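Local atomic coordinates of putative O-acetylhomoserine (Thiol)-lyase (Campylobacter jejuni, PDB entry 4OC9), a protein that probably catalyses the pyridoxal-phosphate-dependent formation of homocysteine from O-acetylhomoserine and sulfide. Residues Leu364-Leu369 and Lys373-His378; Asn305-His310 and Ala416-Ala421. All blocks are in the same frame, centred on the assembly; numbering follows the deposited sequence. Where two conformers were deposited one is given.

Contact 1. Residues Leu364-Leu369 and Lys373-His378; sequences LLAANL and KSLIIH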
loop_
_atom_site.group_PDB
_atom_site.type_symbol
_atom_site.label_atom_id
_atom_site.label_comp_id
_atom_site.label_asym_id
_atom_site.label_seq_id
_atom_site.Cartn_x
_atom_site.Cartn_y
_atom_site.Cartn_z
ATOM N N LEU D 364 4.021 1.032 -25.928
ATOM C CA LEU D 364 5.246 1.014 -25.179
ATOM C C LEU D 364 5.965 -0.308 -25.336
ATOM O O LEU D 364 5.396 -1.377 -25.107
ATOM C CB LEU D 364 4.938 1.243 -23.697
ATOM C CG LEU D 364 4.178 2.515 -23.368
ATOM C CD1 LEU D 364 3.858 2.596 -21.905
ATOM C CD2 LEU D 364 4.960 3.740 -23.792
ATOM N N LEU D 365 7.234 -0.231 -25.727
ATOM C CA LEU D 365 8.053 -1.407 -25.905
ATOM C C LEU D 365 8.273 -1.972 -24.506
ATOM O O LEU D 365 9.019 -1.410 -23.710
ATOM C CB LEU D 365 9.390 -1.056 -26.538
ATOM C CG LEU D 365 10.336 -2.240 -26.721
ATOM C CD1 LEU D 365 9.683 -3.313 -27.579
ATOM C CD2 LEU D 365 11.617 -1.768 -27.371
ATOM N N ALA D 366 7.619 -3.096 -24.238
ATOM C CA ALA D 366 7.689 -3.749 -22.965
ATOM C C ALA D 366 7.189 -5.189 -23.037
ATOM O O ALA D 366 6.591 -5.619 -24.027
ATOM C CB ALA D 366 6.842 -2.983 -22.003
ATOM N N ALA D 367 7.421 -5.921 -21.959
ATOM C CA ALA D 367 7.032 -7.301 -21.904
ATOM C C ALA D 367 5.984 -7.553 -20.860
ATOM O O ALA D 367 6.281 -7.975 -19.744
ATOM C CB ALA D 367 8.253 -8.196 -21.630
ATOM N N ASN D 368 4.752 -7.362 -21.270
ATOM C CA ASN D 368 3.597 -7.582 -20.425
ATOM C C ASN D 368 2.359 -7.499 -21.318
ATOM O O ASN D 368 2.487 -7.262 -22.515
ATOM C CB ASN D 368 3.476 -6.482 -19.416
ATOM C CG ASN D 368 2.292 -6.688 -18.496
ATOM O OD1 ASN D 368 1.918 -7.833 -18.232
ATOM N ND2 ASN D 368 1.758 -5.622 -17.964
ATOM N N LEU D 369 1.182 -7.785 -20.800
ATOM C CA LEU D 369 -0.008 -7.667 -21.645
ATOM C C LEU D 369 -1.210 -7.416 -20.737
ATOM O O LEU D 369 -1.214 -7.819 -19.564
ATOM C CB LEU D 369 -0.200 -8.878 -22.556
ATOM C CG LEU D 369 -0.722 -10.161 -21.975
ATOM C CD1 LEU D 369 -2.249 -10.101 -21.963
ATOM C CD2 LEU D 369 -0.378 -11.292 -22.906
ATOM N N LYS D 373 -2.286 0.696 -20.782
ATOM C CA LYS D 373 -1.450 1.366 -21.776
ATOM C C LYS D 373 -1.090 0.321 -22.795
ATOM O O LYS D 373 -0.760 -0.811 -22.443
ATOM C CB LYS D 373 -0.167 1.987 -21.239
ATOM C CG LYS D 373 -0.295 3.257 -20.410
ATOM C CD LYS D 373 -0.933 3.068 -19.054
ATOM C CE LYS D 373 -0.015 2.321 -18.099
ATOM N NZ LYS D 373 -0.698 2.090 -16.792
ATOM N N SER D 374 -1.161 0.694 -24.067
ATOM C CA SER D 374 -0.841 -0.231 -25.139
ATOM C C SER D 374 0.630 -0.623 -25.115
ATOM O O SER D 374 1.473 0.221 -24.886
ATOM C CB SER D 374 -1.231 0.320 -26.506
ATOM O OG SER D 374 -2.631 0.477 -26.564
ATOM N N LEU D 375 0.902 -1.887 -25.390
ATOM C CA LEU D 375 2.264 -2.395 -25.383
ATOM C C LEU D 375 2.657 -3.146 -26.654
ATOM O O LEU D 375 1.814 -3.686 -27.393
ATOM C CB LEU D 375 2.427 -3.386 -24.237
ATOM C CG LEU D 375 1.941 -2.927 -22.867
ATOM C CD1 LEU D 375 2.127 -4.040 -21.864
ATOM C CD2 LEU D 375 2.639 -1.663 -22.405
ATOM N N ILE D 376 3.962 -3.189 -26.897
ATOM C CA ILE D 376 4.492 -3.855 -28.088
ATOM C C ILE D 376 5.756 -4.610 -27.795
ATOM O O ILE D 376 6.520 -4.214 -26.943
ATOM C CB ILE D 376 4.730 -2.824 -29.216
ATOM C CG1 ILE D 376 5.258 -3.515 -30.483
ATOM C CG2 ILE D 376 5.693 -1.736 -28.784
ATOM C CD1 ILE D 376 5.294 -2.642 -31.731
ATOM N N ILE D 377 5.952 -5.700 -28.511
ATOM C CA ILE D 377 7.125 -6.539 -28.384
ATOM C C ILE D 377 7.348 -7.451 -29.597
ATOM O O ILE D 377 6.436 -7.703 -30.359
ATOM C CB ILE D 377 7.010 -7.446 -27.177
ATOM C CG1 ILE D 377 8.477 -7.794 -26.767
ATOM C CG2 ILE D 377 5.971 -8.574 -27.499
ATOM C CD1 ILE D 377 8.596 -7.987 -25.293
ATOM N N HIS D 378 8.594 -7.899 -29.766
ATOM C CA HIS D 378 9.032 -8.815 -30.847
ATOM C C HIS D 378 9.386 -10.165 -30.192
ATOM O O HIS D 378 10.530 -10.361 -29.780
ATOM C CB HIS D 378 10.285 -8.264 -31.508
ATOM C CG HIS D 378 10.796 -9.117 -32.622
ATOM N ND1 HIS D 378 11.548 -10.252 -32.409
ATOM C CD2 HIS D 378 10.696 -8.972 -33.968
ATOM C CE1 HIS D 378 11.875 -10.782 -33.575
ATOM N NE2 HIS D 378 11.364 -10.028 -34.538
#
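Leu375 sends its two methyl groups to different parts of the chain 364-369: CD2 lies 3.9 Å from CB of Leu364, on the shared face of the sheet, while CD1 reaches Asn368, 3.3 Å from its backbone O and 3.7 Å from its CB. The first torsion, -50°, sets CG beside the backbone N, and from there the fork spans the bend that the chain makes after Leu365. Next to it the side chain of Leu364 crosses that of Lys373 obliquely, CD1 of Leu364 meeting CB of Lys373. On the other face CG2 of Ile376 rests over the backbone of Leu365, 3.7 Å from its CA. Between these two layers runs a short parallel ladder at the edge of the five-stranded C-terminal sheet, 364-365 beside 375-377: Leu364 N donates to Ser374 O (2.9 Å), Ile376 N to Leu364 O, and Ala366 N to Ile376 O. Farther along, Ile377 lays CD1 against CB of Ala367, 3.7 Å away, CG1 being turned away from its own backbone N (chi1 -155°). Lys373 curls at chi2 and chi3, and its NZ forms salt bridges with Asp371 and with Glu287 of a third subunit. Other chains cover the edge strand: Asn34 of a second subunit bonds to Leu365 O, and Ile23 of the third packs on Leu364 and Leu375.

Contact 2. Residues Asn305-His310 and Ala416-Ala421; sequences NFLNSH and ADLKQA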
loop_
_atom_site.group_PDB
_atom_site.type_symbol
_atom_site.label_atom_id
_atom_site.label_comp_id
_atom_site.label_asym_id
_atom_site.label_seq_id
_atom_site.Cartn_x
_atom_site.Cartn_y
_atom_site.Cartn_z
ATOM N N ASN D 305 -8.368 -4.540 -38.011
ATOM C CA ASN D 305 -8.897 -4.203 -39.339
ATOM C C ASN D 305 -7.956 -3.268 -40.108
ATOM O O ASN D 305 -7.783 -3.391 -41.316
ATOM C CB ASN D 305 -10.308 -3.596 -39.244
ATOM C CG ASN D 305 -11.337 -4.594 -38.768
ATOM O OD1 ASN D 305 -11.144 -5.806 -38.898
ATOM N ND2 ASN D 305 -12.452 -4.102 -38.263
ATOM N N PHE D 306 -7.388 -2.299 -39.392
ATOM C CA PHE D 306 -6.448 -1.342 -39.975
ATOM C C PHE D 306 -5.201 -2.054 -40.451
ATOM O O PHE D 306 -4.751 -1.828 -41.559
ATOM C CB PHE D 306 -6.075 -0.261 -38.959
ATOM C CG PHE D 306 -4.813 0.478 -39.309
ATOM C CD1 PHE D 306 -4.802 1.492 -40.237
ATOM C CD2 PHE D 306 -3.651 0.147 -38.696
ATOM C CE1 PHE D 306 -3.631 2.147 -40.547
ATOM C CE2 PHE D 306 -2.474 0.800 -38.990
ATOM C CZ PHE D 306 -2.460 1.784 -39.936
ATOM N N LEU D 307 -4.615 -2.874 -39.592
ATOM C CA LEU D 307 -3.432 -3.594 -39.977
ATOM C C LEU D 307 -3.716 -4.524 -41.171
ATOM O O LEU D 307 -2.901 -4.655 -42.088
ATOM C CB LEU D 307 -2.912 -4.450 -38.808
ATOM C CG LEU D 307 -2.359 -3.709 -37.579
ATOM C CD1 LEU D 307 -2.102 -4.631 -36.415
ATOM C CD2 LEU D 307 -1.100 -2.942 -37.953
ATOM N N ASN D 308 -4.870 -5.176 -41.127
ATOM C CA ASN D 308 -5.245 -6.117 -42.144
ATOM C C ASN D 308 -5.380 -5.537 -43.550
ATOM O O ASN D 308 -5.329 -6.260 -44.521
ATOM C CB ASN D 308 -6.594 -6.728 -41.789
ATOM C CG ASN D 308 -6.961 -7.890 -42.705
ATOM O OD1 ASN D 308 -6.216 -8.865 -42.836
ATOM N ND2 ASN D 308 -8.162 -7.841 -43.235
ATOM N N SER D 309 -5.588 -4.224 -43.641
ATOM C CA SER D 309 -5.736 -3.558 -44.928
ATOM C C SER D 309 -4.531 -2.755 -45.345
ATOM O O SER D 309 -4.506 -2.222 -46.446
ATOM C CB SER D 309 -6.886 -2.556 -44.849
ATOM O OG SER D 309 -8.095 -3.192 -44.504
ATOM N N HIS D 310 -3.543 -2.631 -44.471
ATOM C CA HIS D 310 -2.372 -1.841 -44.800
ATOM C C HIS D 310 -1.398 -2.656 -45.672
ATOM O O HIS D 310 -1.084 -3.787 -45.338
ATOM C CB HIS D 310 -1.706 -1.375 -43.535
ATOM C CG HIS D 310 -0.768 -0.235 -43.746
ATOM N ND1 HIS D 310 0.544 -0.405 -44.115
ATOM C CD2 HIS D 310 -0.955 1.095 -43.619
ATOM C CE1 HIS D 310 1.125 0.774 -44.222
ATOM N NE2 HIS D 310 0.234 1.702 -43.927
ATOM N N ALA D 416 -2.998 5.841 -35.543
ATOM C CA ALA D 416 -2.044 6.824 -36.038
ATOM C C ALA D 416 -0.604 6.518 -35.584
ATOM O O ALA D 416 0.343 6.720 -36.342
ATOM C CB ALA D 416 -2.431 8.228 -35.585
ATOM N N ASP D 417 -0.437 6.076 -34.345
ATOM C CA ASP D 417 0.899 5.773 -33.827
ATOM C C ASP D 417 1.455 4.570 -34.615
ATOM O O ASP D 417 2.622 4.557 -35.001
ATOM C CB ASP D 417 0.829 5.471 -32.323
ATOM C CG ASP D 417 2.193 5.222 -31.709
ATOM O OD1 ASP D 417 3.161 5.953 -32.026
ATOM O OD2 ASP D 417 2.316 4.296 -30.872
ATOM N N LEU D 418 0.640 3.542 -34.816
ATOM C CA LEU D 418 1.096 2.354 -35.579
ATOM C C LEU D 418 1.339 2.688 -37.017
ATOM O O LEU D 418 2.270 2.200 -37.631
ATOM C CB LEU D 418 0.084 1.257 -35.555
ATOM C CG LEU D 418 -0.105 0.504 -34.287
ATOM C CD1 LEU D 418 -1.276 -0.430 -34.439
ATOM C CD2 LEU D 418 1.166 -0.276 -33.977
ATOM N N LYS D 419 0.519 3.579 -37.544
ATOM C CA LYS D 419 0.675 3.955 -38.913
ATOM C C LYS D 419 2.047 4.572 -39.151
ATOM O O LYS D 419 2.753 4.185 -40.083
ATOM C CB LYS D 419 -0.401 4.962 -39.328
ATOM C CG LYS D 419 -0.419 5.290 -40.814
ATOM C CD LYS D 419 -1.513 6.292 -41.143
ATOM C CE LYS D 419 -1.798 6.389 -42.632
ATOM N NZ LYS D 419 -0.673 6.824 -43.481
ATOM N N GLN D 420 2.396 5.565 -38.358
ATOM C CA GLN D 420 3.687 6.241 -38.565
ATOM C C GLN D 420 4.854 5.286 -38.346
ATOM O O GLN D 420 5.863 5.380 -39.040
ATOM C CB GLN D 420 3.778 7.583 -37.781
ATOM C CG GLN D 420 3.763 7.497 -36.254
ATOM C CD GLN D 420 5.075 7.013 -35.648
ATOM O OE1 GLN D 420 6.156 7.326 -36.148
ATOM N NE2 GLN D 420 4.989 6.331 -34.518
ATOM N N ALA D 421 4.711 4.351 -37.417
ATOM C CA ALA D 421 5.801 3.406 -37.144
ATOM C C ALA D 421 5.979 2.441 -38.307
ATOM O O ALA D 421 7.096 2.204 -38.784
ATOM C CB ALA D 421 5.541 2.671 -35.866
#
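Apolar contact joins the two helices where CZ of Phe306 meets the aliphatic root of Lys419, 3.8 Å from its CB and 3.9 Å from its CA. The ring, with CG anti to the backbone N (chi1 161°), is aimed at the other helix, and the two side chains cross at about a right angle. CE2 of the same ring lies 4.3 Å from CB of Leu418, which approaches obliquely. Deeper in, methyl CD2 of Leu307 faces CD1 of Leu418 at 4.3 Å. This is sparse packing of the end of helix 276-309 on the C-terminal helix 411-422: the local axes run nearly parallel, at 23°, but stay 11.2 Å apart. Both pack beside the five-stranded sheet, where Leu307 also touches Leu343 and Phe345 of strand 342-346, and Leu418 packs on Phe363. Among the polar groups, Lys419 NZ forms a salt bridge with Glu423 OE2, the atom that also accepts from His310 NE2, so one carboxylate ties the two sides together. On the far flank of helix 411-422, Asp417 takes the backbone NH groups of Gln361, Leu362 and Phe363, and Gln420 NE2 meets Asp417 OD1 from above the carboxylate plane, at 3.1 Å.

In the fold
Contact 1 and contact 2 lie on the same side of the chain's centre, their own centres about 16 Å apart; their nearest atoms are about 5 Å apart and do not touch. In sequence, 305-310 comes first, both strands of contact 1 follow, and 416-421 closes the order. Contact 1 is sheet pairing at the outer strand 364-365, against which two other subunits pack; contact 2 joins two helices near the surface, untouched by other chains. Strand 342-346 of the same five-stranded sheet meets Leu307, and Asp417 accepts backbone NH groups of residues 361-363, which lead into strand 364-365, linking the helix pair with the strands.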